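Local coordinates for sensory transduction histidine kinase, putative (Borrelia burgdorferi, PDB 5BWJ), which probably acts as a membrane-bound hybrid sensor histidine kinase that autophosphorylates from ATP, this piece being a periplasmic sensor domain with a Venus flytrap fold, at residues D6-K11 with D37-D42; E142-L147 with Y164-F169; N187-S192 with L204-Y209. All coordinates share one frame; numbering follows the deposited sequence.

Contact 1 of 3, residues D6-K11 with D37-D42; sequences DIFKFK and DKWAKD
Phe-10 points the edge of its ring at one face of Trp-39. The two make an edge-to-face pair, with the Phe-10 centroid 5.5 Å from that of the six-membered ring of Trp-39 and the planes at 81°. The CZ-CE2 edge of Phe-10 does the touching, with both atoms 4.0 Å from Trp-39 CZ3; CZ lies over the indole face, toward its rim. Phe-8 meets the same indole at its edge. Phe-8 CD2 lies 4.0 Å from Trp-39 CH2, near the indole plane. The six-membered ring of Trp-39 is thus touched on a face by one phenylalanine and on its rim by the other. The two phenylalanines are alternate residues of the strand, so both side chains leave it on the helix side. Trp-39 reaches them because its CG is anti to the backbone N (chi1 175°). The other end of the indole is tied down, since NE1 donates a hydrogen bond to the carbonyl of Asn-203. Strand 6-13 lies between parallel strands 45-52 and 65-69 in the mixed sheet. Helix 32-42 packs on this sheet through Trp-39 and, against Ile-47, through Asp-37 and Ala-40. Ile-198 of helix 197-200 also touches Phe-8, while Leu-204 and Leu-206 of the following loop pack on the tryptophan.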
loop_
_atom_site.group_PDB
_atom_site.type_symbol
_atom_site.label_atom_id
_atom_site.label_comp_id
_atom_site.label_asym_id
_atom_site.label_seq_id
_atom_site.Cartn_x
_atom_site.Cartn_y
_atom_site.Cartn_z
ATOM N N ASP B 6 3.218 -6.081 32.051
ATOM C CA ASP B 6 3.686 -7.196 31.234
ATOM C C ASP B 6 4.608 -6.717 30.121
ATOM O O ASP B 6 4.585 -5.545 29.743
ATOM C CB ASP B 6 2.498 -7.948 30.628
ATOM C CG ASP B 6 1.578 -8.534 31.679
ATOM O OD1 ASP B 6 2.083 -8.996 32.725
ATOM O OD2 ASP B 6 0.350 -8.533 31.458
ATOM N N ILE B 7 5.415 -7.637 29.598
ATOM C CA ILE B 7 6.307 -7.350 28.481
ATOM C C ILE B 7 6.086 -8.380 27.374
ATOM O O ILE B 7 6.027 -9.580 27.638
ATOM C CB ILE B 7 7.787 -7.346 28.929
ATOM C CG1 ILE B 7 8.713 -7.165 27.723
ATOM C CG2 ILE B 7 8.130 -8.627 29.687
ATOM C CD1 ILE B 7 10.141 -6.828 28.096
ATOM N N PHE B 8 5.945 -7.902 26.139
ATOM C CA PHE B 8 5.653 -8.772 25.001
ATOM C C PHE B 8 6.640 -8.558 23.861
ATOM O O PHE B 8 7.056 -7.434 23.583
ATOM C CB PHE B 8 4.225 -8.540 24.502
ATOM C CG PHE B 8 3.169 -8.880 25.515
ATOM C CD1 PHE B 8 2.881 -10.201 25.818
ATOM C CD2 PHE B 8 2.463 -7.881 26.163
ATOM C CE1 PHE B 8 1.912 -10.520 26.752
ATOM C CE2 PHE B 8 1.490 -8.192 27.096
ATOM C CZ PHE B 8 1.215 -9.512 27.390
ATOM N N LYS B 9 7.004 -9.652 23.202
ATOM C CA LYS B 9 7.958 -9.618 22.101
ATOM C C LYS B 9 7.239 -9.666 20.757
ATOM O O LYS B 9 6.421 -10.553 20.510
ATOM C CB LYS B 9 8.939 -10.785 22.222
ATOM C CG LYS B 9 10.079 -10.761 21.222
ATOM C CD LYS B 9 11.094 -11.848 21.542
ATOM C CE LYS B 9 12.312 -11.770 20.639
ATOM N NZ LYS B 9 13.340 -12.782 21.009
ATOM N N PHE B 10 7.544 -8.696 19.900
ATOM C CA PHE B 10 7.033 -8.673 18.535
ATOM C C PHE B 10 8.151 -9.005 17.554
ATOM O O PHE B 10 9.203 -8.365 17.559
ATOM C CB PHE B 10 6.428 -7.306 18.207
ATOM C CG PHE B 10 5.084 -7.068 18.841
ATOM C CD1 PHE B 10 3.918 -7.283 18.126
ATOM C CD2 PHE B 10 4.989 -6.632 20.150
ATOM C CE1 PHE B 10 2.678 -7.065 18.705
ATOM C CE2 PHE B 10 3.755 -6.413 20.736
ATOM C CZ PHE B 10 2.596 -6.629 20.009
ATOM N N LYS B 11 7.924 -10.020 16.725
ATOM C CA LYS B 11 8.885 -10.393 15.692
ATOM C C LYS B 11 8.423 -9.906 14.324
ATOM O O LYS B 11 7.410 -10.370 13.796
ATOM C CB LYS B 11 9.095 -11.908 15.667
ATOM C CG LYS B 11 10.032 -12.413 16.754
ATOM C CD LYS B 11 10.430 -13.858 16.510
ATOM C CE LYS B 11 11.385 -14.364 17.573
ATOM N NZ LYS B 11 12.664 -13.602 17.602
ATOM N N ASP B 37 3.799 1.180 20.063
ATOM C CA ASP B 37 3.888 1.990 21.273
ATOM C C ASP B 37 2.499 2.426 21.735
ATOM O O ASP B 37 2.231 2.493 22.933
ATOM C CB ASP B 37 4.774 3.217 21.042
ATOM C CG ASP B 37 6.252 2.869 20.968
ATOM O OD1 ASP B 37 6.669 1.871 21.593
ATOM O OD2 ASP B 37 7.002 3.599 20.286
ATOM N N LYS B 38 1.620 2.722 20.784
ATOM C CA LYS B 38 0.248 3.092 21.114
ATOM C C LYS B 38 -0.503 1.901 21.697
ATOM O O LYS B 38 -1.161 2.019 22.733
ATOM C CB LYS B 38 -0.486 3.621 19.879
ATOM C CG LYS B 38 -0.112 5.040 19.491
ATOM C CD LYS B 38 -1.082 5.594 18.465
ATOM C CE LYS B 38 -0.907 7.088 18.282
ATOM N NZ LYS B 38 -2.030 7.674 17.502
ATOM N N TRP B 39 -0.403 0.759 21.025
ATOM C CA TRP B 39 -1.035 -0.468 21.496
ATOM C C TRP B 39 -0.545 -0.825 22.893
ATOM O O TRP B 39 -1.311 -1.307 23.728
ATOM C CB TRP B 39 -0.751 -1.622 20.531
ATOM C CG TRP B 39 -1.263 -2.952 21.010
ATOM C CD1 TRP B 39 -2.469 -3.519 20.720
ATOM C CD2 TRP B 39 -0.576 -3.881 21.859
ATOM N NE1 TRP B 39 -2.578 -4.742 21.337
ATOM C CE2 TRP B 39 -1.430 -4.988 22.043
ATOM C CE3 TRP B 39 0.676 -3.884 22.482
ATOM C CZ2 TRP B 39 -1.071 -6.085 22.824
ATOM C CZ3 TRP B 39 1.029 -4.974 23.256
ATOM C CH2 TRP B 39 0.159 -6.059 23.420
ATOM N N ALA B 40 0.736 -0.578 23.140
ATOM C CA ALA B 40 1.359 -0.929 24.410
ATOM C C ALA B 40 0.757 -0.123 25.551
ATOM O O ALA B 40 0.513 -0.650 26.637
ATOM C CB ALA B 40 2.862 -0.704 24.338
ATOM N N LYS B 41 0.517 1.160 25.294
ATOM C CA LYS B 41 -0.023 2.062 26.304
ATOM C C LYS B 41 -1.411 1.627 26.766
ATOM O O LYS B 41 -1.690 1.604 27.963
ATOM C CB LYS B 41 -0.077 3.491 25.762
ATOM N N ASP B 42 -2.276 1.281 25.818
ATOM C CA ASP B 42 -3.646 0.894 26.144
ATOM C C ASP B 42 -3.715 -0.462 26.838
ATOM O O ASP B 42 -4.624 -0.711 27.629
ATOM C CB ASP B 42 -4.510 0.866 24.880
ATOM C CG ASP B 42 -4.865 2.255 24.380
ATOM O OD1 ASP B 42 -4.555 3.244 25.077
ATOM O OD2 ASP B 42 -5.469 2.356 23.292
#

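Contact 2 of 3, residues E142-L147 with Y164-F169; sequences ELVLAL and YIANNF. With NO3 (nitrate ion), chain F.
Val-144 reaches from helix 140-148 to Ala-166 and Ile-165 of helix 161-169. Val-144 CG1 is 3.5 Å from Ala-166 CB, which is tighter than usual for two carbons. That methyl is carried across by chi1 of 179°, with CG1 anti to the backbone N and CG2 beside the backbone N. The small alanine side chain lets the backbones come close, 6.2 Å between Val-144 CA and Ala-166 CA. The contact is looser at Ile-165, where Val-144 CG2 stands 4.4 Å from Ile-165 CB. Just these three residues meet across the segments, and all are buried. Helices 140-148 and 161-169 belong to the lobe built on parallel strands 114-117, 134-137 and 154-156, one of the two lobes expected of a Venus flytrap fold. Ile-155 of strand 154-156 also packs against Val-144, and Leu-170 and Leu-174 border the apolar patch. The far side of helix 161-169 is polar and faces the second subunit. There a nitrate ion, probably from the crystallisation liquor, is held by two asparagines. Asn-167 ND2 donates to both O3 and O1 of the nitrate, at 3.0 Å from O3. Asn-168 ND2 donates to nitrate O1 at 2.9 Å. The same Asn-168 ND2 also donates to Tyr-164 O at 2.9 Å, nearly in its own amide plane, which fixes the turn of the amide. Tyr-164 meets nitrate O2 with its ring edge, CD1 being 3.8 Å away. Lys-160 of the second subunit is also hydrogen-bonded to the ion.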
loop_
_atom_site.group_PDB
_atom_site.type_symbol
_atom_site.label_atom_id
_atom_site.label_comp_id
_atom_site.label_asym_id
_atom_site.label_seq_id
_atom_site.Cartn_x
_atom_site.Cartn_y
_atom_site.Cartn_z
ATOM N N GLU B 142 16.316 -11.641 -0.878
ATOM C CA GLU B 142 16.848 -12.743 -1.669
ATOM C C GLU B 142 16.057 -12.902 -2.961
ATOM O O GLU B 142 16.626 -13.162 -4.022
ATOM C CB GLU B 142 16.812 -14.044 -0.868
ATOM C CG GLU B 142 17.228 -15.279 -1.658
ATOM C CD GLU B 142 17.124 -16.551 -0.842
ATOM O OE1 GLU B 142 17.168 -16.464 0.403
ATOM O OE2 GLU B 142 16.990 -17.637 -1.445
ATOM N N LEU B 143 14.741 -12.744 -2.862
ATOM C CA LEU B 143 13.855 -12.941 -4.001
ATOM C C LEU B 143 14.144 -11.944 -5.114
ATOM O O LEU B 143 14.289 -12.322 -6.277
ATOM C CB LEU B 143 12.391 -12.824 -3.568
ATOM C CG LEU B 143 11.358 -12.908 -4.696
ATOM C CD1 LEU B 143 11.484 -14.226 -5.449
ATOM C CD2 LEU B 143 9.951 -12.740 -4.146
ATOM N N VAL B 144 14.221 -10.668 -4.755
ATOM C CA VAL B 144 14.439 -9.622 -5.743
ATOM C C VAL B 144 15.851 -9.719 -6.320
ATOM O O VAL B 144 16.075 -9.392 -7.486
ATOM C CB VAL B 144 14.209 -8.227 -5.138
ATOM C CG1 VAL B 144 14.453 -7.149 -6.172
ATOM C CG2 VAL B 144 12.787 -8.111 -4.611
ATOM N N LEU B 145 16.797 -10.176 -5.507
ATOM C CA LEU B 145 18.166 -10.364 -5.972
ATOM C C LEU B 145 18.231 -11.446 -7.045
ATOM O O LEU B 145 19.010 -11.343 -7.992
ATOM C CB LEU B 145 19.088 -10.723 -4.805
ATOM C CG LEU B 145 19.526 -9.544 -3.933
ATOM C CD1 LEU B 145 20.113 -10.037 -2.620
ATOM C CD2 LEU B 145 20.533 -8.676 -4.674
ATOM N N ALA B 146 17.407 -12.479 -6.895
ATOM C CA ALA B 146 17.370 -13.572 -7.859
ATOM C C ALA B 146 16.908 -13.068 -9.221
ATOM O O ALA B 146 17.406 -13.508 -10.258
ATOM C CB ALA B 146 16.459 -14.686 -7.368
ATOM N N LEU B 147 15.952 -12.144 -9.211
ATOM C CA LEU B 147 15.458 -11.543 -10.444
ATOM C C LEU B 147 16.537 -10.668 -11.066
ATOM O O LEU B 147 16.806 -10.753 -12.264
ATOM C CB LEU B 147 14.196 -10.716 -10.179
ATOM C CG LEU B 147 13.576 -10.027 -11.398
ATOM C CD1 LEU B 147 13.052 -11.053 -12.392
ATOM C CD2 LEU B 147 12.466 -9.076 -10.976
ATOM N N TYR B 164 9.500 -1.801 -3.879
ATOM C CA TYR B 164 10.321 -0.856 -3.137
ATOM C C TYR B 164 11.784 -1.291 -3.109
ATOM O O TYR B 164 12.678 -0.504 -3.418
ATOM C CB TYR B 164 9.815 -0.696 -1.702
ATOM C CG TYR B 164 10.853 -0.084 -0.787
ATOM C CD1 TYR B 164 11.080 1.286 -0.782
ATOM C CD2 TYR B 164 11.619 -0.877 0.057
ATOM C CE1 TYR B 164 12.038 1.852 0.042
ATOM C CE2 TYR B 164 12.579 -0.320 0.887
ATOM C CZ TYR B 164 12.783 1.044 0.874
ATOM O OH TYR B 164 13.734 1.605 1.699
ATOM N N ILE B 165 12.016 -2.544 -2.730
ATOM C CA ILE B 165 13.373 -3.064 -2.582
ATOM C C ILE B 165 14.128 -2.981 -3.903
ATOM O O ILE B 165 15.241 -2.464 -3.952
ATOM C CB ILE B 165 13.369 -4.521 -2.079
ATOM C CG1 ILE B 165 12.740 -4.593 -0.687
ATOM C CG2 ILE B 165 14.794 -5.081 -2.020
ATOM C CD1 ILE B 165 12.417 -5.998 -0.228
ATOM N N ALA B 166 13.517 -3.488 -4.970
ATOM C CA ALA B 166 14.129 -3.450 -6.294
ATOM C C ALA B 166 14.449 -2.021 -6.718
ATOM O O ALA B 166 15.524 -1.745 -7.249
ATOM C CB ALA B 166 13.216 -4.101 -7.317
ATOM N N ASN B 167 13.508 -1.116 -6.471
ATOM C CA ASN B 167 13.610 0.250 -6.968
ATOM C C ASN B 167 14.611 1.100 -6.187
ATOM O O ASN B 167 15.215 2.017 -6.742
ATOM C CB ASN B 167 12.232 0.917 -6.931
ATOM C CG ASN B 167 12.179 2.195 -7.744
ATOM O OD1 ASN B 167 12.766 2.286 -8.821
ATOM N ND2 ASN B 167 11.469 3.193 -7.229
ATOM N N ASN B 168 14.787 0.789 -4.904
ATOM C CA ASN B 168 15.633 1.593 -4.025
ATOM C C ASN B 168 17.019 0.999 -3.763
ATOM O O ASN B 168 17.963 1.739 -3.478
ATOM C CB ASN B 168 14.920 1.818 -2.690
ATOM C CG ASN B 168 13.787 2.826 -2.798
ATOM O OD1 ASN B 168 13.958 4.006 -2.484
ATOM N ND2 ASN B 168 12.625 2.367 -3.249
ATOM N N PHE B 169 17.142 -0.326 -3.855
ATOM C CA PHE B 169 18.410 -1.001 -3.560
ATOM C C PHE B 169 19.140 -1.492 -4.810
ATOM O O PHE B 169 20.368 -1.575 -4.818
ATOM C CB PHE B 169 18.180 -2.192 -2.624
ATOM C CG PHE B 169 17.868 -1.802 -1.208
ATOM C CD1 PHE B 169 18.849 -1.260 -0.397
ATOM C CD2 PHE B 169 16.600 -1.991 -0.684
ATOM C CE1 PHE B 169 18.571 -0.904 0.908
ATOM C CE2 PHE B 169 16.315 -1.638 0.622
ATOM C CZ PHE B 169 17.304 -1.093 1.420
HETATM N N NO3 F . 9.558 2.970 -4.300
HETATM O O1 NO3 F . 10.430 3.883 -4.372
HETATM O O2 NO3 F . 8.737 2.952 -3.337
HETATM O O3 NO3 F . 9.506 2.074 -5.191
#

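Contact 3 of 3, residues N187-S192 with L204-Y209; sequences NRVAIS and LDLFSY. With NO3 (nitrate ion), chain I.
Val-189 and Leu-204 have the nearest CA atoms across the segments, 7.1 Å apart. Segment 187-192 is extended strand. Segment 204-209 starts as loop, makes an inverse gamma turn centred on Asp-205 and runs into a 3-10 turn at 207-209. Ser-208 OG donates to Asp-205 O at 2.7 Å and ties the residue at the centre of the gamma turn to the 3-10 turn that follows. The side chains between the segments are all aliphatic. Leu-204 CD1 touches two strand residues, 3.6 Å from Ile-191 CG2 and 3.8 Å from Val-189 CG1. Val-189 and Ile-191 are alternate residues and project from the same face of the strand. The branches of Val-189 divide the work: CG1, anti to the backbone N (chi1 -178°), meets Leu-204, while CG2 lies 4.0 Å from Leu-206 CD1. Beside this apolar patch, Leu-204 N donates to O2 of a nitrate ion at 3.2 Å, with an N-H...O angle of 160°. The ion probably comes from the crystallisation liquor. Ile-65 and Leu-67 of strand 65-69 extend the patch. The loop between helix 197-200 and strand 211-212 thus packs its leucines on strand 184-192 of the mixed sheet, in a sensor domain of Venus flytrap fold.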
loop_
_atom_site.group_PDB
_atom_site.type_symbol
_atom_site.label_atom_id
_atom_site.label_comp_id
_atom_site.label_asym_id
_atom_site.label_seq_id
_atom_site.Cartn_x
_atom_site.Cartn_y
_atom_site.Cartn_z
ATOM N N ASN B 187 -2.918 -9.156 5.128
ATOM C CA ASN B 187 -1.778 -9.273 6.028
ATOM C C ASN B 187 -2.263 -9.240 7.471
ATOM O O ASN B 187 -2.812 -8.236 7.926
ATOM C CB ASN B 187 -0.768 -8.154 5.766
ATOM C CG ASN B 187 -0.250 -8.165 4.339
ATOM O OD1 ASN B 187 0.580 -9.001 3.975
ATOM N ND2 ASN B 187 -0.740 -7.240 3.523
ATOM N N ARG B 188 -2.063 -10.345 8.183
ATOM C CA ARG B 188 -2.626 -10.514 9.519
ATOM C C ARG B 188 -1.557 -10.641 10.600
ATOM O O ARG B 188 -0.396 -10.938 10.319
ATOM C CB ARG B 188 -3.528 -11.751 9.558
ATOM C CG ARG B 188 -4.728 -11.699 8.624
ATOM C CD ARG B 188 -5.528 -12.991 8.708
ATOM N NE ARG B 188 -6.702 -12.984 7.836
ATOM C CZ ARG B 188 -7.901 -12.520 8.183
ATOM N NH1 ARG B 188 -8.105 -12.010 9.391
ATOM N NH2 ARG B 188 -8.901 -12.562 7.314
ATOM N N VAL B 189 -1.971 -10.406 11.842
ATOM C CA VAL B 189 -1.142 -10.684 13.005
ATOM C C VAL B 189 -1.277 -12.162 13.344
ATOM O O VAL B 189 -2.373 -12.721 13.262
ATOM C CB VAL B 189 -1.553 -9.828 14.220
ATOM C CG1 VAL B 189 -0.634 -10.096 15.404
ATOM C CG2 VAL B 189 -1.539 -8.348 13.861
ATOM N N ALA B 190 -0.169 -12.793 13.719
ATOM C CA ALA B 190 -0.163 -14.223 14.013
ATOM C C ALA B 190 0.534 -14.523 15.335
ATOM O O ALA B 190 1.546 -13.908 15.671
ATOM C CB ALA B 190 0.510 -14.987 12.881
ATOM N N ILE B 191 -0.031 -15.470 16.079
ATOM C CA ILE B 191 0.593 -15.985 17.291
ATOM C C ILE B 191 0.687 -17.503 17.203
ATOM O O ILE B 191 -0.103 -18.144 16.505
ATOM C CB ILE B 191 -0.189 -15.586 18.562
ATOM C CG1 ILE B 191 -1.656 -16.018 18.452
ATOM C CG2 ILE B 191 -0.088 -14.083 18.791
ATOM C CD1 ILE B 191 -2.426 -15.908 19.753
ATOM N N SER B 192 1.661 -18.069 17.906
ATOM C CA SER B 192 1.877 -19.510 17.905
ATOM C C SER B 192 0.658 -20.259 18.438
ATOM O O SER B 192 -0.119 -19.717 19.224
ATOM C CB SER B 192 3.110 -19.861 18.740
ATOM O OG SER B 192 3.298 -21.263 18.814
ATOM N N LEU B 204 -5.066 -8.101 19.710
ATOM C CA LEU B 204 -4.008 -7.682 18.795
ATOM C C LEU B 204 -4.556 -6.962 17.567
ATOM O O LEU B 204 -4.097 -7.190 16.447
ATOM C CB LEU B 204 -3.179 -8.896 18.363
ATOM C CG LEU B 204 -2.482 -9.657 19.496
ATOM C CD1 LEU B 204 -1.759 -10.877 18.951
ATOM C CD2 LEU B 204 -1.513 -8.755 20.244
ATOM N N ASP B 205 -5.533 -6.088 17.782
ATOM C CA ASP B 205 -6.086 -5.282 16.700
ATOM C C ASP B 205 -5.235 -4.025 16.528
ATOM O O ASP B 205 -5.623 -2.933 16.941
ATOM C CB ASP B 205 -7.549 -4.920 16.981
ATOM C CG ASP B 205 -8.276 -4.406 15.747
ATOM O OD1 ASP B 205 -7.601 -4.038 14.760
ATOM O OD2 ASP B 205 -9.524 -4.370 15.763
ATOM N N LEU B 206 -4.063 -4.195 15.922
ATOM C CA LEU B 206 -3.128 -3.091 15.746
ATOM C C LEU B 206 -3.659 -2.072 14.744
ATOM O O LEU B 206 -3.366 -0.882 14.845
ATOM C CB LEU B 206 -1.765 -3.616 15.285
ATOM C CG LEU B 206 -1.099 -4.642 16.203
ATOM C CD1 LEU B 206 0.197 -5.150 15.581
ATOM C CD2 LEU B 206 -0.832 -4.053 17.581
ATOM N N PHE B 207 -4.447 -2.543 13.785
ATOM C CA PHE B 207 -4.981 -1.678 12.739
ATOM C C PHE B 207 -5.895 -0.594 13.302
ATOM O O PHE B 207 -5.982 0.501 12.747
ATOM C CB PHE B 207 -5.740 -2.508 11.701
ATOM C CG PHE B 207 -6.389 -1.682 10.626
ATOM C CD1 PHE B 207 -5.655 -1.229 9.545
ATOM C CD2 PHE B 207 -7.735 -1.361 10.699
ATOM C CE1 PHE B 207 -6.249 -0.469 8.554
ATOM C CE2 PHE B 207 -8.336 -0.601 9.711
ATOM C CZ PHE B 207 -7.591 -0.154 8.638
ATOM N N SER B 208 -6.572 -0.895 14.404
ATOM C CA SER B 208 -7.498 0.055 15.009
ATOM C C SER B 208 -6.771 1.305 15.502
ATOM O O SER B 208 -7.363 2.381 15.587
ATOM C CB SER B 208 -8.256 -0.597 16.167
ATOM O OG SER B 208 -7.381 -0.915 17.235
ATOM N N TYR B 209 -5.488 1.160 15.822
ATOM C CA TYR B 209 -4.692 2.279 16.315
ATOM C C TYR B 209 -4.269 3.209 15.181
ATOM O O TYR B 209 -3.620 4.231 15.411
ATOM C CB TYR B 209 -3.472 1.760 17.076
ATOM C CG TYR B 209 -3.860 1.062 18.356
ATOM C CD1 TYR B 209 -3.866 1.743 19.565
ATOM C CD2 TYR B 209 -4.253 -0.270 18.352
ATOM C CE1 TYR B 209 -4.234 1.114 20.736
ATOM C CE2 TYR B 209 -4.625 -0.908 19.520
ATOM C CZ TYR B 209 -4.614 -0.212 20.708
ATOM O OH TYR B 209 -4.983 -0.842 21.873
HETATM N N NO3 I . -7.309 -9.788 17.737
HETATM O O1 NO3 I . -7.267 -8.534 17.580
HETATM O O2 NO3 I . -7.210 -10.284 18.897
HETATM O O3 NO3 I . -7.450 -10.546 16.735
#

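The contacts follow one another along the chain in the order 1, 2, 3. Contacts 1 and 3 are neighbours, with centres about 12 Å apart, on the same side of the chain's centre. Contact 1 uses strand 6-13 and contact 3 strand 184-192, both paired with strand 65-69, and they touch directly: Trp-39 CZ2 lies 3.7 Å from Leu-204 CD2. Residues from the two ends of the modelled chain thus build one shared core. Contact 2 lies on the opposite side of the chain's centre, its centre about 31 Å from that of contact 1 and 27 Å from that of contact 3. Strands 114-117, 134-137 and 154-156 beside it form another part of the same branched sheet. This separation is consistent with the two lobes of a Venus flytrap sensor domain.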